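PDB 1KS8: endo-b-1,4-glucanase from Nasutitermes takasagoensis, which probably hydrolyses internal beta-1,4-glucosidic linkages in cellulose and related beta-glucans, as a calcium-binding family 9 glycosyl hydrolase. Local coordinates for residues Ile285-Leu296 and Tyr327-Tyr337. Sequence-based numbering, arbitrary orientation.
Sequences INNQQKTPKGLL and YRQFAQTQIDY
I285 faces F330 where helix 271-286 ends, their CA atoms 7.4 Å apart, and L295 comes abreast of Q334 as the chain returns along helix 324-341. Between these points the link from helix 271-286 toward helix 303-319 in this (alpha/alpha)6 barrel runs out as a loop and folds back through a type I beta turn, T291 to G294, closed by the bond from G294 N to T291 O. The segment 285-296 thus illustrates how a helical barrel can fasten an irregular connection to a helix beyond the next in sequence: aromatic rings pack against its flanks and one side-chain amide bonds its backbone. That amide is Q334, whose chain bends at chi2 (-57°) and presents both polar atoms to the loop. Its NE2 donates to G294 O at 3.1 Å, nearly straight and within the plane of the amide, while OE1 accepts from L296 N at 2.9 Å. A second bond from NE2, to T333 OG1, is consistent with this orientation of the amide. A leucine in place of Q334 would probably leave G294 O and L296 N without these partners and let the returning arm of the loop drift from the helix. At one flank CG1 of I285 makes a CH-pi contact over one face of F330, offset toward the rim, while T333 OG1 lies above the opposite face; CE of K290 and CD1 of L296 meet the ring edge. NZ of K290 turns back to I285 O and Q288 O, tying the loop to the helix end, and L284 O is a further hydrogen-bond partner of NZ. At the other flank Y337, its CG anti to the backbone N (chi1 -180°), carries its ring across L295, and its hydroxyl bonds D399, which also binds T291 OG1. CB of L295 sits 3.7 Å from the centroid of the Y337 ring, only 9° off the ring normal.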
ATOM      1  N   ILE A 285      18.282  -2.776  12.970  1.00 12.00           N
ATOM      2  CA  ILE A 285      18.288  -3.515  14.226  1.00 12.78           C
ATOM      3  C   ILE A 285      19.259  -2.954  15.258  1.00 13.33           C
ATOM      4  O   ILE A 285      18.904  -2.764  16.424  1.00 13.40           O
ATOM      5  CB  ILE A 285      18.637  -5.003  13.982  1.00 12.80           C
ATOM      6  CG1 ILE A 285      17.547  -5.649  13.125  1.00 13.86           C
ATOM      7  CG2 ILE A 285      18.798  -5.735  15.311  1.00 11.87           C
ATOM      8  CD1 ILE A 285      17.786  -7.108  12.801  1.00 15.09           C
ATOM      9  N   ASN A 286      20.477  -2.667  14.818  1.00 13.70           N
ATOM     10  CA  ASN A 286      21.520  -2.180  15.710  1.00 13.93           C
ATOM     11  C   ASN A 286      21.591  -0.684  15.982  1.00 14.26           C
ATOM     12  O   ASN A 286      21.924  -0.280  17.097  1.00 15.27           O
ATOM     13  CB  ASN A 286      22.891  -2.631  15.184  1.00 16.15           C
ATOM     14  CG  ASN A 286      23.052  -4.137  15.168  1.00 17.47           C
ATOM     15  OD1 ASN A 286      23.824  -4.679  14.373  1.00 22.03           O
ATOM     16  ND2 ASN A 286      22.343  -4.821  16.054  1.00 18.25           N
ATOM     17  N   ASN A 287      21.273   0.145  14.989  1.00 13.35           N
ATOM     18  CA  ASN A 287      21.423   1.583  15.177  1.00 14.50           C
ATOM     19  C   ASN A 287      20.265   2.555  14.961  1.00 13.49           C
ATOM     20  O   ASN A 287      20.236   3.612  15.591  1.00 14.20           O
ATOM     21  CB  ASN A 287      22.618   2.051  14.345  1.00 15.27           C
ATOM     22  CG  ASN A 287      23.891   1.290  14.679  1.00 17.20           C
ATOM     23  OD1 ASN A 287      24.432   0.559  13.847  1.00 19.50           O
ATOM     24  ND2 ASN A 287      24.367   1.451  15.905  1.00 16.16           N
ATOM     25  N   GLN A 288      19.329   2.238  14.071  1.00 12.62           N
ATOM     26  CA  GLN A 288      18.205   3.147  13.826  1.00 11.80           C
ATOM     27  C   GLN A 288      17.537   3.567  15.132  1.00 11.35           C
ATOM     28  O   GLN A 288      17.357   2.750  16.039  1.00 11.62           O
ATOM     29  CB  GLN A 288      17.167   2.483  12.914  1.00 11.97           C
ATOM     30  CG  GLN A 288      15.867   3.280  12.767  1.00 11.37           C
ATOM     31  CD  GLN A 288      16.048   4.588  12.008  1.00 13.40           C
ATOM     32  OE1 GLN A 288      15.420   5.599  12.333  1.00 15.15           O
ATOM     33  NE2 GLN A 288      16.893   4.570  10.985  1.00 11.72           N
ATOM     34  N   GLN A 289      17.169   4.841  15.223  1.00 11.34           N
ATOM     35  CA  GLN A 289      16.516   5.355  16.418  1.00 12.29           C
ATOM     36  C   GLN A 289      15.278   4.532  16.738  1.00 12.16           C
ATOM     37  O   GLN A 289      14.514   4.164  15.843  1.00 12.00           O
ATOM     38  CB  GLN A 289      16.113   6.820  16.233  1.00 12.73           C
ATOM     39  CG  GLN A 289      15.330   7.378  17.416  1.00 14.72           C
ATOM     40  CD  GLN A 289      15.006   8.850  17.278  1.00 16.98           C
ATOM     41  OE1 GLN A 289      14.135   9.373  17.979  1.00 19.54           O
ATOM     42  NE2 GLN A 289      15.713   9.532  16.385  1.00 18.39           N
ATOM     43  N   LYS A 290      15.089   4.248  18.020  1.00 12.21           N
ATOM     44  CA  LYS A 290      13.944   3.476  18.476  1.00 12.97           C
ATOM     45  C   LYS A 290      13.325   4.173  19.675  1.00 12.37           C
ATOM     46  O   LYS A 290      13.985   4.963  20.348  1.00 13.08           O
ATOM     47  CB  LYS A 290      14.387   2.069  18.882  1.00 13.82           C
ATOM     48  CG  LYS A 290      15.041   1.284  17.759  1.00 14.77           C
ATOM     49  CD  LYS A 290      15.628  -0.024  18.254  1.00 15.16           C
ATOM     50  CE  LYS A 290      16.297  -0.783  17.116  1.00 13.45           C
ATOM     51  NZ  LYS A 290      17.447  -0.025  16.537  1.00 11.86           N
ATOM     52  N   THR A 291      12.050   3.900  19.930  1.00 11.18           N
ATOM     53  CA  THR A 291      11.389   4.481  21.088  1.00 11.25           C
ATOM     54  C   THR A 291      11.906   3.670  22.274  1.00 11.48           C
ATOM     55  O   THR A 291      12.470   2.590  22.092  1.00 12.55           O
ATOM     56  CB  THR A 291       9.859   4.320  21.012  1.00  9.96           C
ATOM     57  OG1 THR A 291       9.521   2.929  21.110  1.00 11.38           O
ATOM     58  CG2 THR A 291       9.326   4.889  19.699  1.00 11.64           C
ATOM     59  N   PRO A 292      11.730   4.177  23.503  1.00 11.59           N
ATOM     60  CA  PRO A 292      12.207   3.433  24.671  1.00 12.79           C
ATOM     61  C   PRO A 292      11.637   2.015  24.742  1.00 13.15           C
ATOM     62  O   PRO A 292      12.290   1.098  25.241  1.00 14.80           O
ATOM     63  CB  PRO A 292      11.749   4.304  25.838  1.00 12.67           C
ATOM     64  CG  PRO A 292      11.861   5.684  25.272  1.00 12.67           C
ATOM     65  CD  PRO A 292      11.249   5.514  23.891  1.00 11.76           C
ATOM     66  N   LYS A 293      10.419   1.838  24.236  1.00 12.54           N
ATOM     67  CA  LYS A 293       9.781   0.528  24.261  1.00 13.09           C
ATOM     68  C   LYS A 293      10.139  -0.384  23.088  1.00 13.19           C
ATOM     69  O   LYS A 293       9.581  -1.472  22.951  1.00 14.80           O
ATOM     70  CB  LYS A 293       8.263   0.689  24.387  1.00 13.45           C
ATOM     71  CG  LYS A 293       7.858   1.246  25.752  1.00 14.71           C
ATOM     72  CD  LYS A 293       6.353   1.343  25.931  1.00 14.98           C
ATOM     73  CE  LYS A 293       6.018   1.840  27.331  1.00 16.35           C
ATOM     74  NZ  LYS A 293       4.551   1.955  27.566  1.00 16.70           N
ATOM     75  N   GLY A 294      11.062   0.062  22.239  1.00 13.15           N
ATOM     76  CA  GLY A 294      11.508  -0.778  21.139  1.00 11.83           C
ATOM     77  C   GLY A 294      11.000  -0.578  19.726  1.00 10.92           C
ATOM     78  O   GLY A 294      11.423  -1.302  18.825  1.00 11.16           O
ATOM     79  N   LEU A 295      10.105   0.378  19.511  1.00 10.45           N
ATOM     80  CA  LEU A 295       9.589   0.605  18.168  1.00 10.28           C
ATOM     81  C   LEU A 295      10.577   1.387  17.307  1.00 10.14           C
ATOM     82  O   LEU A 295      11.116   2.403  17.742  1.00 10.08           O
ATOM     83  CB  LEU A 295       8.267   1.381  18.229  1.00 10.31           C
ATOM     84  CG  LEU A 295       7.650   1.772  16.881  1.00 10.29           C
ATOM     85  CD1 LEU A 295       7.093   0.532  16.202  1.00 11.87           C
ATOM     86  CD2 LEU A 295       6.548   2.804  17.092  1.00 11.89           C
ATOM     87  N   LEU A 296      10.826   0.907  16.092  1.00  9.50           N
ATOM     88  CA  LEU A 296      11.711   1.623  15.177  1.00  9.23           C
ATOM     89  C   LEU A 296      11.054   2.974  14.918  1.00  9.49           C
ATOM     90  O   LEU A 296       9.879   3.027  14.560  1.00  8.51           O
ATOM     91  CB  LEU A 296      11.835   0.874  13.847  1.00  9.31           C
ATOM     92  CG  LEU A 296      12.717  -0.373  13.798  1.00  9.39           C
ATOM     93  CD1 LEU A 296      12.483  -1.112  12.490  1.00 10.47           C
ATOM     94  CD2 LEU A 296      14.179   0.031  13.930  1.00 11.00           C
ATOM     95  N   TYR A 327      16.334 -12.013  12.115  1.00 12.54           N
ATOM     96  CA  TYR A 327      15.568 -11.074  11.300  1.00 11.67           C
ATOM     97  C   TYR A 327      14.067 -11.281  11.496  1.00 11.79           C
ATOM     98  O   TYR A 327      13.310 -10.318  11.632  1.00 10.85           O
ATOM     99  CB  TYR A 327      15.930 -11.241   9.822  1.00 11.89           C
ATOM    100  CG  TYR A 327      17.234 -10.587   9.411  1.00 12.72           C
ATOM    101  CD1 TYR A 327      18.140 -10.105  10.362  1.00 12.93           C
ATOM    102  CD2 TYR A 327      17.565 -10.455   8.064  1.00 12.97           C
ATOM    103  CE1 TYR A 327      19.342  -9.508   9.975  1.00 13.51           C
ATOM    104  CE2 TYR A 327      18.760  -9.863   7.669  1.00 13.80           C
ATOM    105  CZ  TYR A 327      19.642  -9.393   8.624  1.00 13.59           C
ATOM    106  OH  TYR A 327      20.820  -8.808   8.221  1.00 14.46           O
ATOM    107  N   ARG A 328      13.640 -12.539  11.510  1.00 11.07           N
ATOM    108  CA  ARG A 328      12.231 -12.857  11.704  1.00 11.00           C
ATOM    109  C   ARG A 328      11.777 -12.444  13.098  1.00 11.22           C
ATOM    110  O   ARG A 328      10.678 -11.916  13.274  1.00 10.46           O
ATOM    111  CB  ARG A 328      12.001 -14.355  11.496  1.00 11.30           C
ATOM    112  CG  ARG A 328      12.062 -14.764  10.036  1.00 10.88           C
ATOM    113  CD  ARG A 328      12.162 -16.270   9.860  1.00 10.95           C
ATOM    114  NE  ARG A 328      12.084 -16.630   8.448  1.00 11.87           N
ATOM    115  CZ  ARG A 328      12.432 -17.812   7.946  1.00 13.30           C
ATOM    116  NH1 ARG A 328      12.893 -18.770   8.738  1.00 14.81           N
ATOM    117  NH2 ARG A 328      12.309 -18.034   6.642  1.00 14.50           N
ATOM    118  N   GLN A 329      12.628 -12.682  14.090  1.00 11.85           N
ATOM    119  CA  GLN A 329      12.306 -12.319  15.464  1.00 13.33           C
ATOM    120  C   GLN A 329      12.158 -10.806  15.591  1.00 11.87           C
ATOM    121  O   GLN A 329      11.200 -10.319  16.195  1.00 11.98           O
ATOM    122  CB  GLN A 329      13.404 -12.805  16.412  1.00 15.56           C
ATOM    123  CG  GLN A 329      13.178 -12.439  17.877  1.00 21.96           C
ATOM    124  CD  GLN A 329      12.094 -13.273  18.539  1.00 24.99           C
ATOM    125  OE1 GLN A 329      11.733 -13.034  19.693  1.00 29.45           O
ATOM    126  NE2 GLN A 329      11.576 -14.261  17.820  1.00 27.62           N
ATOM    127  N   PHE A 330      13.097 -10.057  15.018  1.00 11.02           N
ATOM    128  CA  PHE A 330      13.018  -8.607  15.117  1.00 11.11           C
ATOM    129  C   PHE A 330      11.778  -8.087  14.405  1.00 10.01           C
ATOM    130  O   PHE A 330      11.093  -7.198  14.909  1.00  9.49           O
ATOM    131  CB  PHE A 330      14.257  -7.931  14.529  1.00 10.83           C
ATOM    132  CG  PHE A 330      14.383  -6.488  14.928  1.00 12.01           C
ATOM    133  CD1 PHE A 330      15.112  -6.126  16.057  1.00 12.14           C
ATOM    134  CD2 PHE A 330      13.701  -5.501  14.227  1.00 11.75           C
ATOM    135  CE1 PHE A 330      15.154  -4.798  16.484  1.00 12.89           C
ATOM    136  CE2 PHE A 330      13.736  -4.173  14.645  1.00 13.47           C
ATOM    137  CZ  PHE A 330      14.464  -3.822  15.778  1.00 12.76           C
ATOM    138  N   ALA A 331      11.496  -8.630  13.227  1.00  9.90           N
ATOM    139  CA  ALA A 331      10.317  -8.215  12.478  1.00  9.85           C
ATOM    140  C   ALA A 331       9.081  -8.422  13.347  1.00  9.85           C
ATOM    141  O   ALA A 331       8.195  -7.571  13.396  1.00 10.15           O
ATOM    142  CB  ALA A 331      10.197  -9.025  11.201  1.00  9.00           C
ATOM    143  N   GLN A 332       9.031  -9.556  14.043  1.00  9.05           N
ATOM    144  CA  GLN A 332       7.898  -9.861  14.908  1.00  9.44           C
ATOM    145  C   GLN A 332       7.748  -8.844  16.041  1.00  9.14           C
ATOM    146  O   GLN A 332       6.629  -8.505  16.425  1.00  9.39           O
ATOM    147  CB  GLN A 332       8.031 -11.273  15.494  1.00 11.45           C
ATOM    148  CG  GLN A 332       6.783 -11.734  16.239  1.00 12.82           C
ATOM    149  CD  GLN A 332       6.955 -13.075  16.934  1.00 15.75           C
ATOM    150  OE1 GLN A 332       5.983 -13.668  17.405  1.00 18.23           O
ATOM    151  NE2 GLN A 332       8.190 -13.554  17.011  1.00 16.00           N
ATOM    152  N   THR A 333       8.860  -8.352  16.585  1.00  8.46           N
ATOM    153  CA  THR A 333       8.749  -7.380  17.670  1.00  9.61           C
ATOM    154  C   THR A 333       8.082  -6.094  17.191  1.00  9.37           C
ATOM    155  O   THR A 333       7.365  -5.442  17.947  1.00 10.08           O
ATOM    156  CB  THR A 333      10.120  -7.008  18.289  1.00 10.33           C
ATOM    157  OG1 THR A 333      10.918  -6.307  17.326  1.00 10.97           O
ATOM    158  CG2 THR A 333      10.854  -8.256  18.759  1.00 10.90           C
ATOM    159  N   GLN A 334       8.316  -5.728  15.935  1.00  9.16           N
ATOM    160  CA  GLN A 334       7.726  -4.509  15.397  1.00  9.77           C
ATOM    161  C   GLN A 334       6.232  -4.687  15.181  1.00  9.88           C
ATOM    162  O   GLN A 334       5.437  -3.816  15.539  1.00  9.73           O
ATOM    163  CB  GLN A 334       8.428  -4.121  14.094  1.00  9.65           C
ATOM    164  CG  GLN A 334       9.913  -3.858  14.295  1.00 11.53           C
ATOM    165  CD  GLN A 334      10.172  -2.783  15.337  1.00 10.19           C
ATOM    166  OE1 GLN A 334       9.867  -1.613  15.123  1.00 10.03           O
ATOM    167  NE2 GLN A 334      10.726  -3.181  16.478  1.00 12.28           N
ATOM    168  N   ILE A 335       5.846  -5.817  14.599  1.00  9.20           N
ATOM    169  CA  ILE A 335       4.435  -6.091  14.387  1.00  9.57           C
ATOM    170  C   ILE A 335       3.762  -6.206  15.757  1.00  9.30           C
ATOM    171  O   ILE A 335       2.679  -5.664  15.974  1.00  8.85           O
ATOM    172  CB  ILE A 335       4.234  -7.400  13.590  1.00  9.76           C
ATOM    173  CG1 ILE A 335       4.867  -7.263  12.199  1.00 11.53           C
ATOM    174  CG2 ILE A 335       2.751  -7.730  13.481  1.00 10.58           C
ATOM    175  CD1 ILE A 335       4.341  -6.093  11.377  1.00 19.39           C
ATOM    176  N   ASP A 336       4.416  -6.894  16.690  1.00  9.24           N
ATOM    177  CA  ASP A 336       3.856  -7.054  18.027  1.00  8.37           C
ATOM    178  C   ASP A 336       3.695  -5.726  18.760  1.00  9.07           C
ATOM    179  O   ASP A 336       2.799  -5.582  19.594  1.00  8.69           O
ATOM    180  CB  ASP A 336       4.707  -8.020  18.854  1.00  9.18           C
ATOM    181  CG  ASP A 336       4.521  -9.464  18.429  1.00 10.17           C
ATOM    182  OD1 ASP A 336       3.645  -9.724  17.577  1.00 10.98           O
ATOM    183  OD2 ASP A 336       5.244 -10.342  18.948  1.00 11.43           O
ATOM    184  N   TYR A 337       4.557  -4.757  18.469  1.00  8.97           N
ATOM    185  CA  TYR A 337       4.412  -3.460  19.111  1.00  8.93           C
ATOM    186  C   TYR A 337       3.098  -2.861  18.614  1.00  8.82           C
ATOM    187  O   TYR A 337       2.302  -2.351  19.402  1.00  9.72           O
ATOM    188  CB  TYR A 337       5.580  -2.529  18.769  1.00  8.98           C
ATOM    189  CG  TYR A 337       5.465  -1.171  19.429  1.00  9.01           C
ATOM    190  CD1 TYR A 337       4.542  -0.229  18.974  1.00  9.01           C
ATOM    191  CD2 TYR A 337       6.252  -0.841  20.536  1.00  9.38           C
ATOM    192  CE1 TYR A 337       4.402   1.005  19.602  1.00  8.89           C
ATOM    193  CE2 TYR A 337       6.118   0.391  21.173  1.00  9.08           C
ATOM    194  CZ  TYR A 337       5.191   1.309  20.700  1.00  9.90           C
ATOM    195  OH  TYR A 337       5.040   2.525  21.325  1.00 11.29           O
TER